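Local coordinates for protein ATP:cob(I)alamin adenosyltransferase (PDB 5CX7) that binds heme through its C-terminal domain and probably converts cob(I)alamin to adenosylcobalamin, the cofactor of propanediol dehydratase, at residues R27-V37 and I122-I133. Numbering follows the deposited sequence.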
loop_
_atom_site.group_PDB
_atom_site.type_symbol
_atom_site.label_atom_id
_atom_site.label_comp_id
_atom_site.label_asym_id
_atom_site.label_seq_id
_atom_site.Cartn_x
_atom_site.Cartn_y
_atom_site.Cartn_z
ATOM N N ARG E 27 20.365 29.511 -2.142
ATOM C CA ARG E 27 20.661 29.256 -3.526
ATOM C C ARG E 27 19.386 29.129 -4.385
ATOM O O ARG E 27 19.326 29.679 -5.506
ATOM C CB ARG E 27 21.539 27.985 -3.688
ATOM C CG ARG E 27 21.972 27.679 -5.102
ATOM C CD ARG E 27 22.668 28.925 -5.719
ATOM N NE ARG E 27 23.122 28.613 -7.053
ATOM C CZ ARG E 27 23.432 29.521 -7.989
ATOM N NH1 ARG E 27 23.354 30.824 -7.733
ATOM N NH2 ARG E 27 23.795 29.115 -9.237
ATOM N N ALA E 28 18.368 28.399 -3.860
ATOM C CA ALA E 28 17.101 28.330 -4.570
ATOM C C ALA E 28 16.462 29.732 -4.765
ATOM O O ALA E 28 15.932 30.054 -5.857
ATOM C CB ALA E 28 16.142 27.412 -3.809
ATOM N N GLN E 29 16.514 30.573 -3.740
ATOM C CA GLN E 29 16.098 31.985 -3.873
ATOM C C GLN E 29 16.870 32.736 -4.995
ATOM O O GLN E 29 16.253 33.449 -5.772
ATOM C CB GLN E 29 16.251 32.737 -2.553
ATOM C CG GLN E 29 15.231 32.315 -1.538
ATOM C CD GLN E 29 15.499 32.850 -0.144
ATOM O OE1 GLN E 29 16.598 33.264 0.175
ATOM N NE2 GLN E 29 14.496 32.844 0.669
ATOM N N GLN E 30 18.189 32.529 -5.095
ATOM C CA GLN E 30 18.965 33.160 -6.137
ATOM C C GLN E 30 18.508 32.710 -7.504
ATOM O O GLN E 30 18.502 33.495 -8.449
ATOM C CB GLN E 30 20.466 32.845 -6.006
ATOM C CG GLN E 30 21.130 33.571 -4.848
ATOM C CD GLN E 30 22.521 33.050 -4.467
ATOM O OE1 GLN E 30 23.088 32.154 -5.084
ATOM N NE2 GLN E 30 22.948 33.458 -3.283
ATOM N N LEU E 31 18.174 31.408 -7.611
ATOM C CA LEU E 31 17.727 30.872 -8.869
ATOM C C LEU E 31 16.278 31.193 -9.148
ATOM O O LEU E 31 15.821 30.837 -10.220
ATOM C CB LEU E 31 17.990 29.360 -8.925
ATOM C CG LEU E 31 19.452 28.937 -8.859
ATOM C CD1 LEU E 31 19.593 27.437 -8.932
ATOM C CD2 LEU E 31 20.282 29.579 -9.979
ATOM N N GLN E 32 15.584 31.741 -8.165
ATOM C CA GLN E 32 14.144 32.003 -8.211
ATOM C C GLN E 32 13.291 30.725 -8.489
ATOM O O GLN E 32 12.398 30.745 -9.333
ATOM C CB GLN E 32 13.832 33.063 -9.257
ATOM C CG GLN E 32 14.487 34.384 -8.881
ATOM C CD GLN E 32 14.029 35.542 -9.760
ATOM O OE1 GLN E 32 13.246 36.311 -9.301
ATOM N NE2 GLN E 32 14.548 35.698 -10.964
ATOM N N VAL E 33 13.654 29.632 -7.838
ATOM C CA VAL E 33 12.879 28.417 -7.964
ATOM C C VAL E 33 12.604 27.889 -6.548
ATOM O O VAL E 33 13.515 27.757 -5.756
ATOM C CB VAL E 33 13.511 27.398 -8.895
ATOM C CG1 VAL E 33 14.934 27.098 -8.525
ATOM C CG2 VAL E 33 12.690 26.110 -8.931
ATOM N N PRO E 34 11.338 27.737 -6.207
ATOM C CA PRO E 34 11.047 27.148 -4.913
ATOM C C PRO E 34 11.255 25.643 -4.870
ATOM O O PRO E 34 10.809 24.947 -5.772
ATOM C CB PRO E 34 9.559 27.481 -4.705
ATOM C CG PRO E 34 8.988 27.673 -6.046
ATOM C CD PRO E 34 10.103 28.035 -6.982
ATOM N N VAL E 35 11.965 25.168 -3.849
ATOM C CA VAL E 35 12.276 23.754 -3.706
ATOM C C VAL E 35 11.849 23.210 -2.364
ATOM O O VAL E 35 11.557 23.948 -1.422
ATOM C CB VAL E 35 13.771 23.431 -3.972
ATOM C CG1 VAL E 35 14.168 23.840 -5.396
ATOM C CG2 VAL E 35 14.691 24.089 -2.933
ATOM N N VAL E 36 11.870 21.866 -2.293
ATOM C CA VAL E 36 11.887 21.186 -1.084
ATOM C C VAL E 36 13.316 20.658 -0.850
ATOM O O VAL E 36 13.946 20.139 -1.753
ATOM C CB VAL E 36 10.886 19.960 -1.079
ATOM C CG1 VAL E 36 11.003 19.142 0.216
ATOM C CG2 VAL E 36 9.483 20.411 -1.268
ATOM N N VAL E 37 13.772 20.791 0.393
ATOM C CA VAL E 37 15.111 20.361 0.869
ATOM C C VAL E 37 14.924 19.290 1.865
ATOM O O VAL E 37 14.082 19.418 2.760
ATOM C CB VAL E 37 15.870 21.498 1.634
ATOM C CG1 VAL E 37 17.235 21.059 2.081
ATOM C CG2 VAL E 37 15.946 22.743 0.781
ATOM N N ILE E 122 17.204 17.497 -3.131
ATOM C CA ILE E 122 16.545 18.708 -3.585
ATOM C C ILE E 122 15.626 18.391 -4.739
ATOM O O ILE E 122 16.009 17.684 -5.644
ATOM C CB ILE E 122 17.561 19.764 -4.153
ATOM C CG1 ILE E 122 18.665 20.093 -3.096
ATOM C CG2 ILE E 122 16.833 21.005 -4.580
ATOM C CD1 ILE E 122 18.155 20.790 -1.814
ATOM N N SER E 123 14.423 18.946 -4.689
ATOM C CA SER E 123 13.527 18.833 -5.772
ATOM C C SER E 123 12.700 20.075 -5.885
ATOM O O SER E 123 12.323 20.707 -4.896
ATOM C CB SER E 123 12.555 17.592 -5.595
ATOM O OG SER E 123 11.699 17.498 -6.747
ATOM N N GLY E 124 12.325 20.385 -7.113
ATOM C CA GLY E 124 11.468 21.545 -7.397
ATOM C C GLY E 124 11.820 22.333 -8.623
ATOM O O GLY E 124 10.949 22.993 -9.240
ATOM N N GLY E 125 13.079 22.262 -9.016
ATOM C CA GLY E 125 13.522 22.849 -10.276
ATOM C C GLY E 125 13.754 21.832 -11.360
ATOM O O GLY E 125 13.156 20.734 -11.365
ATOM N N SER E 126 14.494 22.239 -12.385
ATOM C CA SER E 126 14.953 21.295 -13.387
ATOM C C SER E 126 15.898 20.394 -12.624
ATOM O O SER E 126 16.396 20.812 -11.570
ATOM C CB SER E 126 15.650 22.027 -14.589
ATOM O OG SER E 126 16.784 22.725 -14.079
ATOM N N VAL E 127 16.261 19.260 -13.199
ATOM C CA VAL E 127 17.233 18.397 -12.639
ATOM C C VAL E 127 18.612 19.149 -12.420
ATOM O O VAL E 127 19.195 19.086 -11.378
ATOM C CB VAL E 127 17.443 17.191 -13.481
ATOM C CG1 VAL E 127 18.620 16.394 -12.944
ATOM C CG2 VAL E 127 16.149 16.317 -13.469
ATOM N N GLU E 128 18.979 19.960 -13.389
ATOM C CA GLU E 128 20.199 20.785 -13.274
ATOM C C GLU E 128 20.120 21.747 -12.123
ATOM O O GLU E 128 21.105 21.982 -11.429
ATOM C CB GLU E 128 20.470 21.518 -14.604
ATOM C CG GLU E 128 20.823 20.604 -15.775
ATOM C CD GLU E 128 19.621 19.943 -16.481
ATOM O OE1 GLU E 128 18.421 20.224 -16.181
ATOM O OE2 GLU E 128 19.947 19.079 -17.313
ATOM N N GLN E 129 19.004 22.420 -11.971
ATOM C CA GLN E 129 18.843 23.373 -10.874
ATOM C C GLN E 129 18.911 22.691 -9.526
ATOM O O GLN E 129 19.526 23.187 -8.598
ATOM C CB GLN E 129 17.559 24.181 -10.978
ATOM C CG GLN E 129 17.558 25.187 -12.082
ATOM C CD GLN E 129 16.186 25.789 -12.309
ATOM O OE1 GLN E 129 15.127 25.136 -12.153
ATOM N NE2 GLN E 129 16.173 27.052 -12.662
ATOM N N ASP E 130 18.297 21.508 -9.434
ATOM C CA ASP E 130 18.289 20.764 -8.212
ATOM C C ASP E 130 19.696 20.318 -7.820
ATOM O O ASP E 130 20.075 20.456 -6.662
ATOM C CB ASP E 130 17.407 19.485 -8.340
ATOM C CG ASP E 130 15.950 19.740 -8.479
ATOM O OD1 ASP E 130 15.365 20.806 -8.144
ATOM O OD2 ASP E 130 15.219 18.732 -8.882
ATOM N N MET E 131 20.488 19.905 -8.800
ATOM C CA MET E 131 21.857 19.561 -8.577
ATOM C C MET E 131 22.668 20.798 -8.129
ATOM O O MET E 131 23.559 20.685 -7.296
ATOM C CB MET E 131 22.465 18.909 -9.801
ATOM C CG MET E 131 21.873 17.475 -10.074
ATOM S SD MET E 131 22.329 16.790 -11.627
ATOM C CE MET E 131 24.044 16.449 -11.270
ATOM N N ASP E 132 22.496 21.895 -8.804
ATOM C CA ASP E 132 23.186 23.161 -8.454
ATOM C C ASP E 132 22.922 23.542 -7.039
ATOM O O ASP E 132 23.858 23.833 -6.257
ATOM C CB ASP E 132 22.704 24.233 -9.425
ATOM C CG ASP E 132 23.345 25.654 -9.180
ATOM O OD1 ASP E 132 23.719 25.964 -8.057
ATOM O OD2 ASP E 132 23.234 26.471 -10.087
ATOM N N ILE E 133 21.656 23.557 -6.661
ATOM C CA ILE E 133 21.275 23.838 -5.273
ATOM C C ILE E 133 21.905 22.888 -4.250
ATOM O O ILE E 133 22.469 23.357 -3.285
ATOM C CB ILE E 133 19.759 23.868 -5.117
ATOM C CG1 ILE E 133 19.151 25.048 -5.943
ATOM C CG2 ILE E 133 19.323 23.977 -3.678
ATOM C CD1 ILE E 133 17.691 24.871 -6.305
HETATM O O HOH W 1 9.114 24.205 -7.788
#
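R27 and D132 form a side-on salt bridge between two helices. R27 NE donates to D132 OD1 at 2.9 Å, and R27 NH2 reaches the syn lone pair of D132 OD2 at 2.8 Å. The guanidinium and carboxylate planes are turned 38° apart. CG of R27 stands anti to its own N (chi1 -177°), and a bend at chi2 turns the chain across to the aspartate. On the far side R27 NH1 donates to Q30 OE1, while L31 CD2 lies over one guanidinium face, offset toward its rim. Three bonds in all fix the rotation of this group.

I133 packs against R27 and L31, next to the salt bridge. Its CG1 meets R27 CG and L31 CD1. I133 CD1 packs on A28 CB at 3.9 Å and on V35 CG1 at 3.8 Å, with V33 CG1 a little further off. A24, one turn before A28 in helix 14-31, also touches I133.

Beyond this apolar patch the strands pair. V36 N donates to S123 O at 2.9 Å, and S123 N returns a longer bond to V36 O. V37 and I122 form the next, non-hydrogen-bonded pair, their side chains side by side on the helix 14-31 face. G124 lets the chain leave the strand at a positive phi that suits glycine, and a water links its O to P34 O.

The turn after the strand is held partly by its own segment. D130 OD1 accepts from G125 N at 2.8 Å, and K66 pairs with D130 OD2. S126 and Q129 make a capping box at the start of helix 127-139, while a Schellman motif at Q32 ends helix 14-31. Helix segments 27-31 and 127-133, whose N-to-C directions lie 140° apart, pack beside adjacent antiparallel strands 36-41 and 115-123 of a 2-1-4-3 sheet, consistent with the GAF-like HbpS fold.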